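Local coordinates for protein MdcD (Pseudomonas aeruginosa, PDB 5VIP) that probably serves as the beta subunit of a biotin-independent malonate decarboxylase, with a carboxyltransferase fold of the crotonase superfamily, at residues T14-G17 and A18-A22; G161-S164 and I165-G168; T234-L237 and A238-K242; R247-C250 and R251-E254. All blocks are in the same frame, centred on the assembly; numbering follows the deposited sequence.

Contact 1. Residues T14-G17 and A18-A22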
loop_
_atom_site.group_PDB
_atom_site.type_symbol
_atom_site.label_atom_id
_atom_site.label_comp_id
_atom_site.label_asym_id
_atom_site.label_seq_id
_atom_site.Cartn_x
_atom_site.Cartn_y
_atom_site.Cartn_z
ATOM N N THR B 14 -8.041 19.582 15.674
ATOM C CA THR B 14 -8.968 19.008 14.705
ATOM C C THR B 14 -9.848 20.067 14.025
ATOM O O THR B 14 -10.310 19.860 12.904
ATOM C CB THR B 14 -9.877 17.972 15.357
ATOM O OG1 THR B 14 -10.608 18.606 16.409
ATOM C CG2 THR B 14 -9.058 16.821 15.941
ATOM N N GLU B 15 -10.064 21.193 14.703
ATOM C CA GLU B 15 -10.842 22.307 14.156
ATOM C C GLU B 15 -10.171 22.955 12.947
ATOM O O GLU B 15 -10.814 23.680 12.200
ATOM C CB GLU B 15 -11.063 23.389 15.220
ATOM C CG GLU B 15 -12.118 23.077 16.270
ATOM C CD GLU B 15 -12.317 24.231 17.262
ATOM O OE1 GLU B 15 -11.976 25.392 16.919
ATOM O OE2 GLU B 15 -12.803 23.975 18.389
ATOM N N LEU B 16 -8.871 22.725 12.783
ATOM C CA LEU B 16 -8.104 23.383 11.723
ATOM C C LEU B 16 -8.248 22.656 10.397
ATOM O O LEU B 16 -8.387 21.430 10.372
ATOM C CB LEU B 16 -6.623 23.464 12.103
ATOM C CG LEU B 16 -6.295 24.178 13.418
ATOM C CD1 LEU B 16 -4.792 24.203 13.669
ATOM C CD2 LEU B 16 -6.847 25.587 13.389
ATOM N N GLY B 17 -8.223 23.409 9.295
ATOM C CA GLY B 17 -8.209 22.797 7.975
ATOM C C GLY B 17 -6.804 22.282 7.742
ATOM O O GLY B 17 -5.902 22.573 8.542
ATOM N N ALA B 18 -6.599 21.544 6.652
ATOM C CA ALA B 18 -5.303 20.917 6.382
ATOM C C ALA B 18 -4.164 21.926 6.268
ATOM O O ALA B 18 -3.075 21.699 6.780
ATOM C CB ALA B 18 -5.376 20.086 5.110
ATOM N N ARG B 19 -4.416 23.042 5.592
ATOM C CA ARG B 19 -3.381 24.045 5.384
ATOM C C ARG B 19 -3.036 24.730 6.706
ATOM O O ARG B 19 -1.870 24.988 7.003
ATOM C CB ARG B 19 -3.835 25.059 4.313
ATOM C CG ARG B 19 -2.766 26.061 3.884
ATOM C CD ARG B 19 -3.232 26.910 2.685
ATOM N NE ARG B 19 -3.068 26.192 1.423
ATOM C CZ ARG B 19 -4.052 25.585 0.768
ATOM N NH1 ARG B 19 -5.291 25.613 1.247
ATOM N NH2 ARG B 19 -3.797 24.960 -0.375
ATOM N N GLN B 20 -4.047 25.000 7.518
ATOM C CA GLN B 20 -3.792 25.562 8.836
ATOM C C GLN B 20 -3.042 24.587 9.738
ATOM O O GLN B 20 -2.177 24.988 10.499
ATOM C CB GLN B 20 -5.093 25.956 9.508
ATOM C CG GLN B 20 -5.831 27.080 8.811
ATOM C CD GLN B 20 -7.221 27.239 9.374
ATOM O OE1 GLN B 20 -7.943 26.256 9.546
ATOM N NE2 GLN B 20 -7.602 28.475 9.680
ATOM N N ARG B 21 -3.391 23.313 9.669
ATOM C CA ARG B 21 -2.659 22.307 10.460
ATOM C C ARG B 21 -1.180 22.312 10.084
ATOM O O ARG B 21 -0.300 22.256 10.948
ATOM C CB ARG B 21 -3.259 20.913 10.249
ATOM C CG ARG B 21 -4.649 20.739 10.847
ATOM C CD ARG B 21 -5.217 19.354 10.523
ATOM N NE ARG B 21 -6.622 19.272 10.891
ATOM C CZ ARG B 21 -7.298 18.141 11.073
ATOM N NH1 ARG B 21 -6.702 16.970 10.931
ATOM N NH2 ARG B 21 -8.583 18.192 11.411
ATOM N N ALA B 22 -0.908 22.396 8.787
ATOM C CA ALA B 22 0.471 22.358 8.293
ATOM C C ALA B 22 1.258 23.573 8.775
ATOM O O ALA B 22 2.398 23.456 9.233
ATOM C CB ALA B 22 0.489 22.276 6.770
#
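R21 reaches back from the first turn of helix 18-25 to grip two carbonyls of the preceding loop. NE donates to L16 O at 2.8 Å, from above the plane of that carbonyl, and NH2 donates to T14 O, also at 2.8 Å but with a more bent N-H...O angle of 134°. Both acceptors lie at the edge of the guanidinium, and the chain is extended from CG to NE, which carries the head group past G17 to the loop. NH2 also bonds to G155 O, so the guanidinium joins the loop carbonyls of T14 and L16 to a second loop. Q20 supplies the second grip: its OE1 takes the G17 N-H at 2.9 Å, almost straight at 172° and in the carbonyl plane of the amide. G17 is the N-cap, and this bond is the half of a capping box that a glycine can still form. G17 O in turn accepts the N-H of R21. L16 packs over the turn, its CB 3.6 Å from R21 CG and 3.9 Å from Q20 CB. A18 and A22 rest on strand 69-76 of the main sheet, while T14 OG1 bonds to D227, just before helix 229-242.

Contact 2. Residues G161-S164 and I165-G168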
loop_
_atom_site.group_PDB
_atom_site.type_symbol
_atom_site.label_atom_id
_atom_site.label_comp_id
_atom_site.label_asym_id
_atom_site.label_seq_id
_atom_site.Cartn_x
_atom_site.Cartn_y
_atom_site.Cartn_z
ATOM N N GLY B 161 -8.799 3.024 3.822
ATOM C CA GLY B 161 -8.437 2.637 2.472
ATOM C C GLY B 161 -6.955 2.342 2.350
ATOM O O GLY B 161 -6.282 2.024 3.346
ATOM N N GLY B 162 -6.450 2.445 1.125
ATOM C CA GLY B 162 -5.057 2.170 0.837
ATOM C C GLY B 162 -4.103 3.021 1.655
ATOM O O GLY B 162 -2.980 2.609 1.944
HETATM N N MSE B 163 -4.534 4.213 2.033
HETATM C CA MSE B 163 -3.650 5.070 2.831
HETATM C C MSE B 163 -3.536 4.600 4.286
HETATM O O MSE B 163 -2.633 5.026 5.003
HETATM C CB MSE B 163 -4.124 6.521 2.763
HETATM C CG MSE B 163 -3.778 7.213 1.426
HETATM SE SE MSE B 163 -1.835 7.209 1.034
HETATM C CE MSE B 163 -1.238 8.375 2.433
ATOM N N SER B 164 -4.418 3.699 4.726
ATOM C CA SER B 164 -4.262 3.141 6.076
ATOM C C SER B 164 -3.127 2.131 6.087
ATOM O O SER B 164 -2.479 1.899 7.116
ATOM C CB SER B 164 -5.555 2.490 6.562
ATOM O OG SER B 164 -5.801 1.263 5.862
ATOM N N ILE B 165 -2.894 1.511 4.937
ATOM C CA ILE B 165 -1.761 0.610 4.792
ATOM C C ILE B 165 -0.476 1.446 4.818
ATOM O O ILE B 165 0.526 1.046 5.414
ATOM C CB ILE B 165 -1.869 -0.217 3.489
ATOM C CG1 ILE B 165 -3.130 -1.094 3.533
ATOM C CG2 ILE B 165 -0.607 -1.055 3.266
ATOM C CD1 ILE B 165 -3.392 -1.902 2.230
ATOM N N ALA B 166 -0.520 2.619 4.185
ATOM C CA ALA B 166 0.607 3.563 4.252
ATOM C C ALA B 166 0.869 3.969 5.701
ATOM O O ALA B 166 2.010 4.026 6.137
ATOM C CB ALA B 166 0.340 4.798 3.391
ATOM N N ALA B 167 -0.193 4.242 6.447
ATOM C CA ALA B 167 -0.056 4.585 7.859
ATOM C C ALA B 167 0.642 3.443 8.606
ATOM O O ALA B 167 1.532 3.670 9.435
ATOM C CB ALA B 167 -1.430 4.883 8.472
ATOM N N GLY B 168 0.249 2.212 8.289
ATOM C CA GLY B 168 0.836 1.032 8.908
ATOM C C GLY B 168 2.321 0.867 8.600
ATOM O O GLY B 168 3.025 0.183 9.337
#
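From G162 O onward the backbone settles into alpha-helical hydrogen bonding, weakly for A166 N to G162 O and more soundly for A167 N to M163 O (2.9 Å) and G168 N to S164 O (3.0 Å). This is nearly all of the short helix 162-169, buried in a crotonase-superfamily fold, and it begins directly after short strand 159-160. G161 opens it with backbone angles (phi 90°, psi -157°) that are readily accessible only to glycine. Its backbone also bonds to L183, next to strand 181-182.

The side chains point to different neighbours. M163, a selenomethionine, is bent at chi2 and chi3 and folds forward along the helix, bringing SE to 4.0 Å from A166 CB, one turn on. Its other contacts include I136 of helix 126-143, a helix that A166 also meets through Q137 and I140. I165 sets CB 3.4 Å from G162 O, and packs on an apolar side chain of another protein chain; G168 O accepts a hydrogen bond from a polar side chain of that chain. S164 faces strand 181-182 through L181. At chi1 72° its hydroxyl is folded in over its own backbone, which turns it back to G161 O, with a weak second bond to G182 O: OG donates to G161 O at 2.7 Å, in the carbonyl plane, and S164 N donates to the same atom at 2.9 Å.

Contact 3. Residues T234-L237 and A238-K242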
loop_
_atom_site.group_PDB
_atom_site.type_symbol
_atom_site.label_atom_id
_atom_site.label_comp_id
_atom_site.label_asym_id
_atom_site.label_seq_id
_atom_site.Cartn_x
_atom_site.Cartn_y
_atom_site.Cartn_z
ATOM N N THR B 234 4.309 19.123 19.869
ATOM C CA THR B 234 5.383 18.600 20.693
ATOM C C THR B 234 5.559 17.094 20.505
ATOM O O THR B 234 6.700 16.624 20.435
ATOM C CB THR B 234 5.140 18.938 22.169
ATOM O OG1 THR B 234 5.128 20.367 22.305
ATOM C CG2 THR B 234 6.240 18.341 23.050
ATOM N N SER B 235 4.462 16.336 20.408
ATOM C CA SER B 235 4.590 14.884 20.197
ATOM C C SER B 235 5.294 14.585 18.883
ATOM O O SER B 235 6.171 13.710 18.825
ATOM C CB SER B 235 3.225 14.164 20.199
ATOM O OG SER B 235 2.484 14.489 21.363
ATOM N N VAL B 236 4.901 15.306 17.830
ATOM C CA VAL B 236 5.509 15.122 16.519
ATOM C C VAL B 236 7.018 15.331 16.613
ATOM O O VAL B 236 7.815 14.503 16.129
ATOM C CB VAL B 236 4.895 16.086 15.475
ATOM C CG1 VAL B 236 5.764 16.163 14.235
ATOM C CG2 VAL B 236 3.475 15.633 15.119
ATOM N N LEU B 237 7.417 16.417 17.266
ATOM C CA LEU B 237 8.837 16.724 17.377
ATOM C C LEU B 237 9.597 15.659 18.205
ATOM O O LEU B 237 10.727 15.294 17.865
ATOM C CB LEU B 237 9.035 18.102 17.999
ATOM C CG LEU B 237 8.612 19.305 17.145
ATOM C CD1 LEU B 237 8.972 20.599 17.860
ATOM C CD2 LEU B 237 9.257 19.262 15.774
ATOM N N ALA B 238 8.973 15.165 19.270
ATOM C CA ALA B 238 9.606 14.160 20.127
ATOM C C ALA B 238 9.828 12.872 19.349
ATOM O O ALA B 238 10.855 12.219 19.498
ATOM C CB ALA B 238 8.765 13.895 21.365
ATOM N N TYR B 239 8.876 12.524 18.491
ATOM C CA TYR B 239 8.987 11.288 17.726
ATOM C C TYR B 239 10.040 11.387 16.639
ATOM O O TYR B 239 10.770 10.431 16.426
ATOM C CB TYR B 239 7.633 10.881 17.143
ATOM C CG TYR B 239 6.847 10.068 18.144
ATOM C CD1 TYR B 239 7.206 8.762 18.422
ATOM C CD2 TYR B 239 5.797 10.631 18.861
ATOM C CE1 TYR B 239 6.515 8.008 19.351
ATOM C CE2 TYR B 239 5.104 9.892 19.802
ATOM C CZ TYR B 239 5.468 8.579 20.042
ATOM O OH TYR B 239 4.771 7.833 20.977
ATOM N N PHE B 240 10.147 12.528 15.966
ATOM C CA PHE B 240 11.258 12.718 15.037
ATOM C C PHE B 240 12.605 12.656 15.747
ATOM O O PHE B 240 13.545 12.078 15.219
ATOM C CB PHE B 240 11.143 14.045 14.283
ATOM C CG PHE B 240 10.163 13.990 13.134
ATOM C CD1 PHE B 240 10.344 13.083 12.106
ATOM C CD2 PHE B 240 9.069 14.836 13.095
ATOM C CE1 PHE B 240 9.453 13.016 11.039
ATOM C CE2 PHE B 240 8.166 14.776 12.030
ATOM C CZ PHE B 240 8.355 13.864 11.010
ATOM N N ALA B 241 12.692 13.250 16.931
ATOM C CA ALA B 241 13.956 13.280 17.688
ATOM C C ALA B 241 14.351 11.881 18.179
ATOM O O ALA B 241 15.524 11.583 18.398
ATOM C CB ALA B 241 13.844 14.241 18.859
ATOM N N LYS B 242 13.345 11.040 18.352
ATOM C CA LYS B 242 13.516 9.637 18.724
ATOM C C LYS B 242 14.248 8.839 17.642
ATOM O O LYS B 242 15.026 7.933 17.946
ATOM C CB LYS B 242 12.134 9.050 18.995
ATOM C CG LYS B 242 12.052 7.698 19.592
ATOM C CD LYS B 242 10.613 7.536 20.063
ATOM C CE LYS B 242 10.227 6.087 20.192
ATOM N NZ LYS B 242 10.766 5.457 21.413
#
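T234 O accepts the N-H of A238 at 2.9 Å, and A238 CB stands close to the same oxygen; the T234 hydroxyl turns back to D230 O one turn earlier. S235 behaves alike, with OG bonded to E231 O and its own carbonyl taking the Y239 N-H at 3.0 Å. That carbonyl oxygen also lies at the edge of the Y239 ring, near its plane, 3.1 Å from CD2. V236 carries the main apolar contact. Its CG1 is anti to the backbone N (chi1 165°) and meets F240 at CE2, 3.5 Å away, the two side chains running alongside each other off the same flank of the helix. V236 O receives the F240 N-H at 3.1 Å, with an N-H...O angle of 168°. L237 closes the series by accepting the A241 N-H at 3.0 Å.

Helix 229-242 is amphipathic: V236 and F240 form one buried stripe against V150, V152 and L113 of the central strands, and Y239 sits beside it on L174 and Y172, whereas T234, A238 and A241 are exposed. Successive backbone bonds fix the helix, so that the V236 and F240 side chains, one turn apart, present a joint hydrophobic surface to the sheet.

Contact 4. Residues R247-C250 and R251-E254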
loop_
_atom_site.group_PDB
_atom_site.type_symbol
_atom_site.label_atom_id
_atom_site.label_comp_id
_atom_site.label_asym_id
_atom_site.label_seq_id
_atom_site.Cartn_x
_atom_site.Cartn_y
_atom_site.Cartn_z
ATOM N N ARG B 247 12.474 -1.929 16.342
ATOM C CA ARG B 247 11.673 -3.067 15.911
ATOM C C ARG B 247 10.220 -2.653 15.687
ATOM O O ARG B 247 9.349 -2.909 16.520
ATOM C CB ARG B 247 11.758 -4.197 16.936
ATOM C CG ARG B 247 11.419 -5.547 16.357
ATOM C CD ARG B 247 11.696 -6.644 17.358
ATOM N NE ARG B 247 10.891 -7.824 17.070
ATOM C CZ ARG B 247 10.032 -8.354 17.932
ATOM N NH1 ARG B 247 9.864 -7.806 19.131
ATOM N NH2 ARG B 247 9.341 -9.427 17.593
ATOM N N PRO B 248 9.962 -2.008 14.547
ATOM C CA PRO B 248 8.626 -1.499 14.221
ATOM C C PRO B 248 7.643 -2.640 13.943
ATOM O O PRO B 248 8.083 -3.768 13.710
ATOM C CB PRO B 248 8.877 -0.654 12.970
ATOM C CG PRO B 248 10.059 -1.300 12.326
ATOM C CD PRO B 248 10.930 -1.779 13.460
ATOM N N ARG B 249 6.347 -2.341 13.966
ATOM C CA ARG B 249 5.303 -3.355 13.830
ATOM C C ARG B 249 5.441 -4.186 12.553
ATOM O O ARG B 249 5.195 -5.386 12.578
ATOM C CB ARG B 249 3.912 -2.706 13.882
ATOM C CG ARG B 249 3.477 -2.275 15.292
ATOM C CD ARG B 249 2.146 -1.527 15.282
ATOM N NE ARG B 249 2.283 -0.221 14.653
ATOM C CZ ARG B 249 2.616 0.891 15.300
ATOM N NH1 ARG B 249 2.840 0.864 16.612
ATOM N NH2 ARG B 249 2.730 2.033 14.635
ATOM N N CYS B 250 5.867 -3.564 11.457
ATOM C CA CYS B 250 6.004 -4.266 10.168
ATOM C C CYS B 250 7.037 -5.396 10.188
ATOM O O CYS B 250 6.999 -6.306 9.353
ATOM C CB CYS B 250 6.386 -3.277 9.055
ATOM S SG CYS B 250 5.011 -2.309 8.452
ATOM N N ARG B 251 7.970 -5.325 11.130
ATOM C CA ARG B 251 9.019 -6.334 11.235
ATOM C C ARG B 251 8.659 -7.441 12.216
ATOM O O ARG B 251 9.518 -8.225 12.603
ATOM C CB ARG B 251 10.330 -5.695 11.674
ATOM C CG ARG B 251 10.812 -4.569 10.773
ATOM C CD ARG B 251 11.358 -5.088 9.448
ATOM N NE ARG B 251 12.546 -4.327 9.072
ATOM C CZ ARG B 251 13.768 -4.839 8.992
ATOM N NH1 ARG B 251 13.960 -6.130 9.229
ATOM N NH2 ARG B 251 14.791 -4.067 8.653
ATOM N N ARG B 252 7.396 -7.507 12.627
ATOM C CA ARG B 252 7.015 -8.451 13.670
ATOM C C ARG B 252 6.046 -9.518 13.173
ATOM O O ARG B 252 5.226 -10.019 13.939
ATOM C CB ARG B 252 6.406 -7.703 14.854
ATOM C CG ARG B 252 7.291 -6.590 15.366
ATOM C CD ARG B 252 7.116 -6.387 16.845
ATOM N NE ARG B 252 5.844 -5.767 17.198
ATOM C CZ ARG B 252 5.712 -4.483 17.533
ATOM N NH1 ARG B 252 6.772 -3.679 17.544
ATOM N NH2 ARG B 252 4.519 -4.001 17.864
ATOM N N ALA B 253 6.157 -9.867 11.898
ATOM C CA ALA B 253 5.221 -10.799 11.270
ATOM C C ALA B 253 5.134 -12.140 12.007
ATOM O O ALA B 253 4.032 -12.646 12.248
ATOM C CB ALA B 253 5.606 -11.026 9.800
ATOM N N GLU B 254 6.280 -12.714 12.366
ATOM C CA GLU B 254 6.275 -14.024 13.014
ATOM C C GLU B 254 5.570 -13.940 14.362
ATOM O O GLU B 254 4.875 -14.870 14.768
ATOM C CB GLU B 254 7.698 -14.570 13.191
ATOM C CG GLU B 254 8.675 -13.593 13.833
ATOM C CD GLU B 254 9.702 -14.280 14.728
ATOM O OE1 GLU B 254 10.073 -15.442 14.442
ATOM O OE2 GLU B 254 10.134 -13.656 15.723
#
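R251 N donates to P248 O at 3.0 Å with an N-H...O angle of 153°, and R252 N to R249 O at 3.1 Å; both are i to i+3 bonds, as in a 3-10 turn. A weak bond joins R252 NH1 to R247 O at 2.9 Å, its N-H...O angle only 127°.

R252 makes the most side-chain contacts with the first segment. Bent at chi2 and chi3, it doubles back over that segment, laying one face of its guanidinium over R249 CA and bringing NH2 to 3.3 Å from R249 CG. Its CD in turn stands 3.7 Å above the centre of the R247 guanidinium, so that aliphatic carbon rather than charge meets that flat group; the two guanidinium planes are 52° apart. The charges have other partners: R247 NH2 forms a salt bridge with D255 in the following helix, and R249 NH2 one with D222, which would probably temper any repulsion among these arginines. On another side of the turn P248 CG and R251 CG touch at 3.7 Å, their side chains parallel.

R249 NE also bonds to a polar side chain of another protein chain, and C250, R251 and A253 pack on that chain. The whole is a short 3-10 turn leading to R252, the N-cap of helix 253-261, at the interface with the second protein of the assembly.

Each contact is local, so none nests in or crosses another; they follow in series along the chain. Contact 1 closes the loop between helix 8-11 and helix 18-25, and sets that second helix against strand 69-76. Contact 2 makes up most of helix 162-169, which packs against helix 126-143 and strand 181-182. Contact 3 lies in helix 229-242, covering strands of the main sheet, its nearest atoms about 9 Å from contact 1. Contact 4 turns the loop after that helix into helix 253-261. Only contacts 2 and 4 touch, where G168 O packs 3.3 Å from C250 SG; both also meet another protein chain. Contacts 1 and 4 lie on opposite sides of the chain's centre.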